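Local coordinates for Lin2111 protein (Listeria innocua, PDB 3EDP) that is of unknown specific function but probably acts as a GntR-family transcription regulator, with a DNA-binding winged helix-turn-helix and a UTRA domain, at residues V63-N67 against E121-V125; Q182-A186 against E198-K204. All coordinates share one frame; numbering follows the deposited sequence.

Overall arrangement
From the N terminus, the chain builds the winged helix-turn-helix region, whose wing hairpin is made of strands 63-66 and 70-73. It then runs through helix 79-86, strand 99-108 and helix 110-117 before contact 1 closes this long loop at 121-125. Contact 1 thus ties the wing to the start of strand 124-134 in the UTRA region. Contact 2 opens later and closes a short helical connection by pairing strands 176-185 and 201-211. The loops follow in series, neither nested nor crossing. Both contacts reach the same six-stranded sheet, but their centres lie 31 Å apart. Contact 1 joins two regions; contact 2 works within one.

Contact 1 of 2, residues V63-N67 against E121-V125; sequences VVRKN and ENELV
K66 and V64 of the wing strand meet E123 and L124, where the chain enters strand 124-134. L124 supplies the apolar part. Its CD2 lies 4.2 Å from V64 CG2, and the two side chains run alongside one another, pointing opposite ways. The same methyl is 3.9 Å from R65 O. The other methyl, L124 CD1, lies 4.0 Å from K66 CB, so the leucine fork touches both wing residues. K66 then passes over to E123. Its CG is anti to the backbone N (chi1 -160°), but the chain bends at chi2 and again at chi4. These bends lay the end of the lysine against the glutamate stem, with K66 CE 3.5 Å from E123 CA and K66 NZ 3.2 Å from E123 CG. The ammonium group touches the aliphatic part of E123 more closely than its carboxylate. The salt bridge from K66 NZ to E123 OE1 is long, at 3.9 Å. One water accepts a bond of 2.7 Å from L124 N and a weak one from K66 NZ.

The second shell holds several of these groups in place. E123 OE2 also accepts a hydrogen bond from K120 N, which steadies the carboxylate. Y72 of the paired wing strand 70-73 touches V64, K66 and L124, and I106 of strand 99-108 touches V64 and L124. The end of R65 leads away from 121-125 and forms salt bridges with E36 and D55.

Apolar packing, lysine methylenes, a long charge pair and a water link contribute to this surface contact between the DNA-binding and UTRA regions. The long K66-E123 pair and the weak water bond probably add modest electrostatic attraction beside the apolar contact.

Contact 2 of 2, residues Q182-A186 against E198-K204; sequences QLILA and ENDPVFK
The F203 ring meets Q182 O at its edge, near the ring plane. L183 CD2 comes to the same ring obliquely, 3.8 Å from F203 CD1. L183 and F203 project alongside each other from one surface of the sheet, as a non-hydrogen-bonded antiparallel pair. The Q182 amide lies on the other surface of the sheet, alongside K204, with Q182 NE2 3.8 Å from K204 CD. A water links this amide to the backbone: it accepts a bond from Q182 NE2 and donates one to K204 O. The N199 amide brings ND2 to 3.6 Å from L185 CD2.

The backbones pair as antiparallel strands. Q182 and K204 exchange two hydrogen bonds, as do I184 and V202. The bond from I184 N to V202 O is 2.8 Å long and nearly straight (169° at the hydrogen), and it lies in the carbonyl plane. I184 CG1 packs on V202 CB at 4.0 Å; a chi1 of 65° turns this branch toward the V202 side chain and V202 O. Beyond the L185-P201 pair, A186 N still donates to D200 O at 2.7 Å. A weak bond of 3.4 Å follows from N199 N to A186 O. N199 itself has a positive phi (71°), and the chain turns there. A186 CB fits against V202 CG2 at 3.9 Å.

Strand 176-185 is an outermost strand of the six-stranded sheet within this chain. Strand 201-211 separates it from strand 215-225, whose Y223 touches I184, V202 and K204. Helix 188-194 lies in the connection between the paired strands. On the L183 and F203 surface, V233 and Y231 of strand 231-235 pack from the same chain, while L183 and L181 of the second subunit bring this edge into the dimer interface.

Contact 1 of 2, residues V63-N67 against E121-V125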
ATOM      1  N   VAL A  63      13.104  29.483  -7.718  1.00 31.34           N
ATOM      2  CA  VAL A  63      13.562  28.567  -8.749  1.00 30.50           C
ATOM      3  C   VAL A  63      14.647  27.673  -8.180  1.00 25.09           C
ATOM      4  O   VAL A  63      15.213  27.950  -7.125  1.00 29.25           O
ATOM      5  CB  VAL A  63      14.154  29.309  -9.996  1.00 38.49           C
ATOM      6  CG1 VAL A  63      13.358  30.547 -10.333  1.00 31.68           C
ATOM      7  CG2 VAL A  63      15.597  29.664  -9.758  1.00 45.56           C
ATOM      8  N   VAL A  64      14.951  26.605  -8.895  1.00 31.56           N
ATOM      9  CA  VAL A  64      16.011  25.705  -8.479  1.00 35.73           C
ATOM     10  C   VAL A  64      16.777  25.263  -9.718  1.00 31.86           C
ATOM     11  O   VAL A  64      16.200  25.116 -10.798  1.00 34.56           O
ATOM     12  CB  VAL A  64      15.437  24.479  -7.717  1.00 39.74           C
ATOM     13  CG1 VAL A  64      14.357  23.796  -8.544  1.00 38.80           C
ATOM     14  CG2 VAL A  64      16.547  23.502  -7.348  1.00 34.37           C
ATOM     15  N   ARG A  65      18.084  25.090  -9.573  1.00 31.51           N
ATOM     16  CA  ARG A  65      18.907  24.635 -10.682  1.00 40.95           C
ATOM     17  C   ARG A  65      18.942  23.115 -10.738  1.00 50.10           C
ATOM     18  O   ARG A  65      18.950  22.450  -9.705  1.00 42.15           O
ATOM     19  CB  ARG A  65      20.340  25.146 -10.538  1.00 35.29           C
ATOM     20  CG  ARG A  65      20.515  26.659 -10.699  1.00 36.95           C
ATOM     21  CD  ARG A  65      22.002  27.000 -10.716  1.00 39.86           C
ATOM     22  NE  ARG A  65      22.274  28.338 -11.234  1.00 36.86           N
ATOM     23  CZ  ARG A  65      22.504  29.403 -10.476  1.00 37.98           C
ATOM     24  NH1 ARG A  65      22.497  29.292  -9.151  1.00 32.04           N
ATOM     25  NH2 ARG A  65      22.748  30.580 -11.044  1.00 37.45           N
ATOM     26  N   LYS A  66      18.966  22.565 -11.945  1.00 64.11           N
ATOM     27  CA  LYS A  66      19.356  21.173 -12.100  1.00 78.18           C
ATOM     28  C   LYS A  66      20.802  21.165 -12.561  1.00 89.51           C
ATOM     29  O   LYS A  66      21.097  21.557 -13.687  1.00 89.91           O
ATOM     30  CB  LYS A  66      18.472  20.438 -13.106  1.00 83.61           C
ATOM     31  CG  LYS A  66      18.506  18.916 -12.945  1.00 95.90           C
ATOM     32  CD  LYS A  66      19.928  18.416 -12.699  1.00102.91           C
ATOM     33  CE  LYS A  66      19.960  17.043 -12.050  1.00107.42           C
ATOM     34  NZ  LYS A  66      19.761  15.948 -13.038  1.00113.05           N
ATOM     35  N   ASN A  67      21.694  20.728 -11.680  1.00103.23           N
ATOM     36  CA  ASN A  67      23.121  20.657 -11.976  1.00117.38           C
ATOM     37  C   ASN A  67      23.416  20.658 -13.474  1.00117.39           C
ATOM     38  O   ASN A  67      23.398  19.611 -14.123  1.00116.76           O
ATOM     39  CB  ASN A  67      23.732  19.419 -11.319  1.00129.98           C
ATOM     40  CG  ASN A  67      25.242  19.485 -11.242  1.00139.24           C
ATOM     41  OD1 ASN A  67      25.873  20.330 -11.878  1.00142.43           O
ATOM     42  ND2 ASN A  67      25.834  18.592 -10.456  1.00141.84           N
ATOM     43  N   GLU A 121      22.785  11.984  -6.496  1.00 60.39           N
ATOM     44  CA  GLU A 121      22.517  12.802  -5.313  1.00 61.19           C
ATOM     45  C   GLU A 121      22.097  14.240  -5.631  1.00 52.52           C
ATOM     46  O   GLU A 121      21.399  14.877  -4.842  1.00 50.50           O
ATOM     47  CB  GLU A 121      23.728  12.796  -4.374  1.00 67.10           C
ATOM     48  CG  GLU A 121      25.063  13.055  -5.065  1.00 81.56           C
ATOM     49  CD  GLU A 121      25.552  11.865  -5.885  1.00 93.30           C
ATOM     50  OE1 GLU A 121      25.065  10.736  -5.651  1.00 91.88           O
ATOM     51  OE2 GLU A 121      26.425  12.061  -6.762  1.00 97.54           O
ATOM     52  N   ASN A 122      22.515  14.735  -6.791  1.00 50.74           N
ATOM     53  CA  ASN A 122      22.240  16.111  -7.193  1.00 54.71           C
ATOM     54  C   ASN A 122      20.999  16.243  -8.070  1.00 51.13           C
ATOM     55  O   ASN A 122      20.595  17.347  -8.431  1.00 55.35           O
ATOM     56  CB  ASN A 122      23.447  16.698  -7.923  1.00 68.24           C
ATOM     57  CG  ASN A 122      23.875  15.851  -9.107  1.00 83.01           C
ATOM     58  OD1 ASN A 122      24.228  14.680  -8.952  1.00 84.29           O
ATOM     59  ND2 ASN A 122      23.848  16.439 -10.299  1.00 88.58           N
ATOM     60  N   GLU A 123      20.400  15.115  -8.423  1.00 50.23           N
ATOM     61  CA  GLU A 123      19.167  15.132  -9.198  1.00 51.65           C
ATOM     62  C   GLU A 123      17.993  15.499  -8.294  1.00 44.96           C
ATOM     63  O   GLU A 123      18.067  15.347  -7.077  1.00 41.09           O
ATOM     64  CB  GLU A 123      18.956  13.790  -9.899  1.00 60.65           C
ATOM     65  CG  GLU A 123      19.999  13.524 -10.985  1.00 65.42           C
ATOM     66  CD  GLU A 123      19.868  12.152 -11.614  1.00 73.13           C
ATOM     67  OE1 GLU A 123      19.995  12.061 -12.853  1.00 79.35           O
ATOM     68  OE2 GLU A 123      19.638  11.167 -10.877  1.00 70.04           O
ATOM     69  N   LEU A 124      16.917  15.997  -8.889  1.00 37.09           N
ATOM     70  CA  LEU A 124      15.858  16.623  -8.114  1.00 38.14           C
ATOM     71  C   LEU A 124      14.697  15.693  -7.777  1.00 38.74           C
ATOM     72  O   LEU A 124      14.380  14.774  -8.532  1.00 35.68           O
ATOM     73  CB  LEU A 124      15.340  17.857  -8.853  1.00 37.58           C
ATOM     74  CG  LEU A 124      16.427  18.860  -9.250  1.00 45.37           C
ATOM     75  CD1 LEU A 124      15.832  19.964 -10.112  1.00 39.27           C
ATOM     76  CD2 LEU A 124      17.114  19.433  -8.012  1.00 46.14           C
ATOM     77  N   VAL A 125      14.061  15.963  -6.640  1.00 34.90           N
ATOM     78  CA  VAL A 125      12.853  15.273  -6.222  1.00 31.06           C
ATOM     79  C   VAL A 125      11.854  16.291  -5.690  1.00 30.05           C
ATOM     80  O   VAL A 125      12.241  17.341  -5.181  1.00 31.49           O
ATOM     81  CB  VAL A 125      13.130  14.219  -5.106  1.00 32.33           C
ATOM     82  CG1 VAL A 125      14.159  13.195  -5.572  1.00 38.06           C
ATOM     83  CG2 VAL A 125      13.591  14.893  -3.814  1.00 27.16           C
TER
HETATM   84  O   HOH W   1      16.841  15.806 -11.602  1.00 58.78           O

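Contact 2 of 2, residues Q182-A186 against E198-K204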
ATOM      1  N   GLN A 182       8.003   0.859  12.143  1.00 36.72           N
ATOM      2  CA  GLN A 182       8.872   1.186  13.275  1.00 33.88           C
ATOM      3  C   GLN A 182       8.158   1.960  14.367  1.00 37.69           C
ATOM      4  O   GLN A 182       7.144   2.620  14.122  1.00 35.92           O
ATOM      5  CB  GLN A 182      10.045   2.052  12.823  1.00 38.35           C
ATOM      6  CG  GLN A 182      11.123   1.354  12.040  1.00 51.83           C
ATOM      7  CD  GLN A 182      12.138   2.350  11.513  1.00 55.53           C
ATOM      8  OE1 GLN A 182      13.229   2.496  12.067  1.00 53.65           O
ATOM      9  NE2 GLN A 182      11.766   3.072  10.460  1.00 49.26           N
ATOM     10  N   LEU A 183       8.724   1.888  15.567  1.00 34.32           N
ATOM     11  CA  LEU A 183       8.408   2.810  16.651  1.00 32.93           C
ATOM     12  C   LEU A 183       9.590   3.747  16.802  1.00 35.88           C
ATOM     13  O   LEU A 183      10.727   3.290  16.904  1.00 41.53           O
ATOM     14  CB  LEU A 183       8.228   2.055  17.966  1.00 41.68           C
ATOM     15  CG  LEU A 183       6.831   1.586  18.354  1.00 46.36           C
ATOM     16  CD1 LEU A 183       6.924   0.754  19.624  1.00 39.90           C
ATOM     17  CD2 LEU A 183       5.910   2.782  18.553  1.00 37.91           C
ATOM     18  N   ILE A 184       9.335   5.052  16.807  1.00 34.34           N
ATOM     19  CA  ILE A 184      10.401   6.025  17.013  1.00 35.86           C
ATOM     20  C   ILE A 184      10.016   7.044  18.075  1.00 40.98           C
ATOM     21  O   ILE A 184       8.864   7.101  18.523  1.00 34.87           O
ATOM     22  CB  ILE A 184      10.782   6.777  15.698  1.00 34.48           C
ATOM     23  CG1 ILE A 184       9.612   7.627  15.203  1.00 35.48           C
ATOM     24  CG2 ILE A 184      11.218   5.795  14.609  1.00 37.24           C
ATOM     25  CD1 ILE A 184       9.980   8.557  14.058  1.00 45.01           C
ATOM     26  N   LEU A 185      11.002   7.836  18.479  1.00 48.53           N
ATOM     27  CA  LEU A 185      10.781   8.961  19.373  1.00 53.25           C
ATOM     28  C   LEU A 185      10.335  10.143  18.529  1.00 48.92           C
ATOM     29  O   LEU A 185      10.837  10.344  17.424  1.00 46.33           O
ATOM     30  CB  LEU A 185      12.076   9.307  20.112  1.00 52.09           C
ATOM     31  CG  LEU A 185      12.555   8.295  21.158  1.00 54.42           C
ATOM     32  CD1 LEU A 185      14.071   8.305  21.291  1.00 55.53           C
ATOM     33  CD2 LEU A 185      11.898   8.565  22.499  1.00 58.00           C
ATOM     34  N   ALA A 186       9.385  10.916  19.042  1.00 39.35           N
ATOM     35  CA  ALA A 186       8.926  12.107  18.339  1.00 50.42           C
ATOM     36  C   ALA A 186      10.063  13.115  18.173  1.00 57.23           C
ATOM     37  O   ALA A 186      10.738  13.471  19.140  1.00 57.92           O
ATOM     38  CB  ALA A 186       7.743  12.746  19.069  1.00 38.97           C
ATOM     39  N   GLU A 198       8.445  16.029  23.043  1.00 70.04           N
ATOM     40  CA  GLU A 198       9.690  15.348  22.717  1.00 76.36           C
ATOM     41  C   GLU A 198       9.704  13.948  23.309  1.00 69.62           C
ATOM     42  O   GLU A 198       9.297  13.739  24.455  1.00 65.21           O
ATOM     43  CB  GLU A 198      10.908  16.134  23.204  1.00 88.82           C
ATOM     44  CG  GLU A 198      11.614  16.910  22.105  1.00 99.91           C
ATOM     45  CD  GLU A 198      13.096  17.093  22.379  1.00107.25           C
ATOM     46  OE1 GLU A 198      13.448  17.564  23.483  1.00108.93           O
ATOM     47  OE2 GLU A 198      13.908  16.764  21.488  1.00108.17           O
ATOM     48  N   ASN A 199      10.156  12.992  22.506  1.00 65.01           N
ATOM     49  CA  ASN A 199      10.315  11.615  22.955  1.00 63.96           C
ATOM     50  C   ASN A 199       9.006  10.862  23.193  1.00 59.86           C
ATOM     51  O   ASN A 199       9.011   9.750  23.721  1.00 62.48           O
ATOM     52  CB  ASN A 199      11.220  11.554  24.188  1.00 67.41           C
ATOM     53  CG  ASN A 199      12.600  12.116  23.914  1.00 74.92           C
ATOM     54  OD1 ASN A 199      13.245  12.672  24.801  1.00 80.41           O
ATOM     55  ND2 ASN A 199      13.054  11.990  22.669  1.00 77.58           N
ATOM     56  N   ASP A 200       7.887  11.465  22.804  1.00 52.91           N
ATOM     57  CA  ASP A 200       6.642  10.713  22.716  1.00 52.36           C
ATOM     58  C   ASP A 200       6.853   9.620  21.670  1.00 41.18           C
ATOM     59  O   ASP A 200       7.531   9.853  20.672  1.00 40.89           O
ATOM     60  CB  ASP A 200       5.471  11.624  22.326  1.00 43.63           C
ATOM     61  CG  ASP A 200       4.852  12.334  23.529  1.00 56.52           C
ATOM     62  OD1 ASP A 200       5.217  11.989  24.677  1.00 56.61           O
ATOM     63  OD2 ASP A 200       3.996  13.233  23.331  1.00 51.71           O
ATOM     64  N   PRO A 201       6.295   8.422  21.906  1.00 45.87           N
ATOM     65  CA  PRO A 201       6.436   7.312  20.950  1.00 37.81           C
ATOM     66  C   PRO A 201       5.570   7.500  19.719  1.00 39.93           C
ATOM     67  O   PRO A 201       4.402   7.878  19.824  1.00 37.65           O
ATOM     68  CB  PRO A 201       5.941   6.099  21.738  1.00 37.87           C
ATOM     69  CG  PRO A 201       5.035   6.656  22.777  1.00 42.00           C
ATOM     70  CD  PRO A 201       5.519   8.042  23.100  1.00 46.66           C
ATOM     71  N   VAL A 202       6.137   7.206  18.556  1.00 36.92           N
ATOM     72  CA  VAL A 202       5.434   7.410  17.298  1.00 33.87           C
ATOM     73  C   VAL A 202       5.590   6.195  16.381  1.00 29.06           C
ATOM     74  O   VAL A 202       6.683   5.644  16.266  1.00 29.95           O
ATOM     75  CB  VAL A 202       5.977   8.665  16.581  1.00 30.82           C
ATOM     76  CG1 VAL A 202       5.402   8.768  15.179  1.00 37.43           C
ATOM     77  CG2 VAL A 202       5.670   9.917  17.398  1.00 31.07           C
ATOM     78  N   PHE A 203       4.495   5.774  15.745  1.00 25.23           N
ATOM     79  CA  PHE A 203       4.570   4.763  14.685  1.00 29.24           C
ATOM     80  C   PHE A 203       5.078   5.434  13.412  1.00 30.88           C
ATOM     81  O   PHE A 203       4.567   6.477  13.010  1.00 30.17           O
ATOM     82  CB  PHE A 203       3.198   4.145  14.369  1.00 26.74           C
ATOM     83  CG  PHE A 203       2.682   3.194  15.413  1.00 24.63           C
ATOM     84  CD1 PHE A 203       3.398   2.059  15.758  1.00 28.79           C
ATOM     85  CD2 PHE A 203       1.455   3.420  16.021  1.00 24.79           C
ATOM     86  CE1 PHE A 203       2.914   1.179  16.712  1.00 34.55           C
ATOM     87  CE2 PHE A 203       0.958   2.542  16.968  1.00 32.43           C
ATOM     88  CZ  PHE A 203       1.688   1.420  17.318  1.00 32.00           C
ATOM     89  N   LYS A 204       6.085   4.842  12.786  1.00 29.56           N
ATOM     90  CA  LYS A 204       6.543   5.312  11.488  1.00 30.42           C
ATOM     91  C   LYS A 204       6.375   4.194  10.455  1.00 34.75           C
ATOM     92  O   LYS A 204       7.023   3.152  10.536  1.00 29.84           O
ATOM     93  CB  LYS A 204       7.996   5.780  11.551  1.00 32.31           C
ATOM     94  CG  LYS A 204       8.576   6.194  10.204  1.00 36.99           C
ATOM     95  CD  LYS A 204      10.074   6.417  10.297  1.00 40.76           C
ATOM     96  CE  LYS A 204      10.639   7.030   9.020  1.00 42.57           C
ATOM     97  NZ  LYS A 204      12.122   7.106   9.106  1.00 45.74           N
TER
HETATM   98  O   HOH W   2       9.368   2.773   9.123  1.00 28.64           O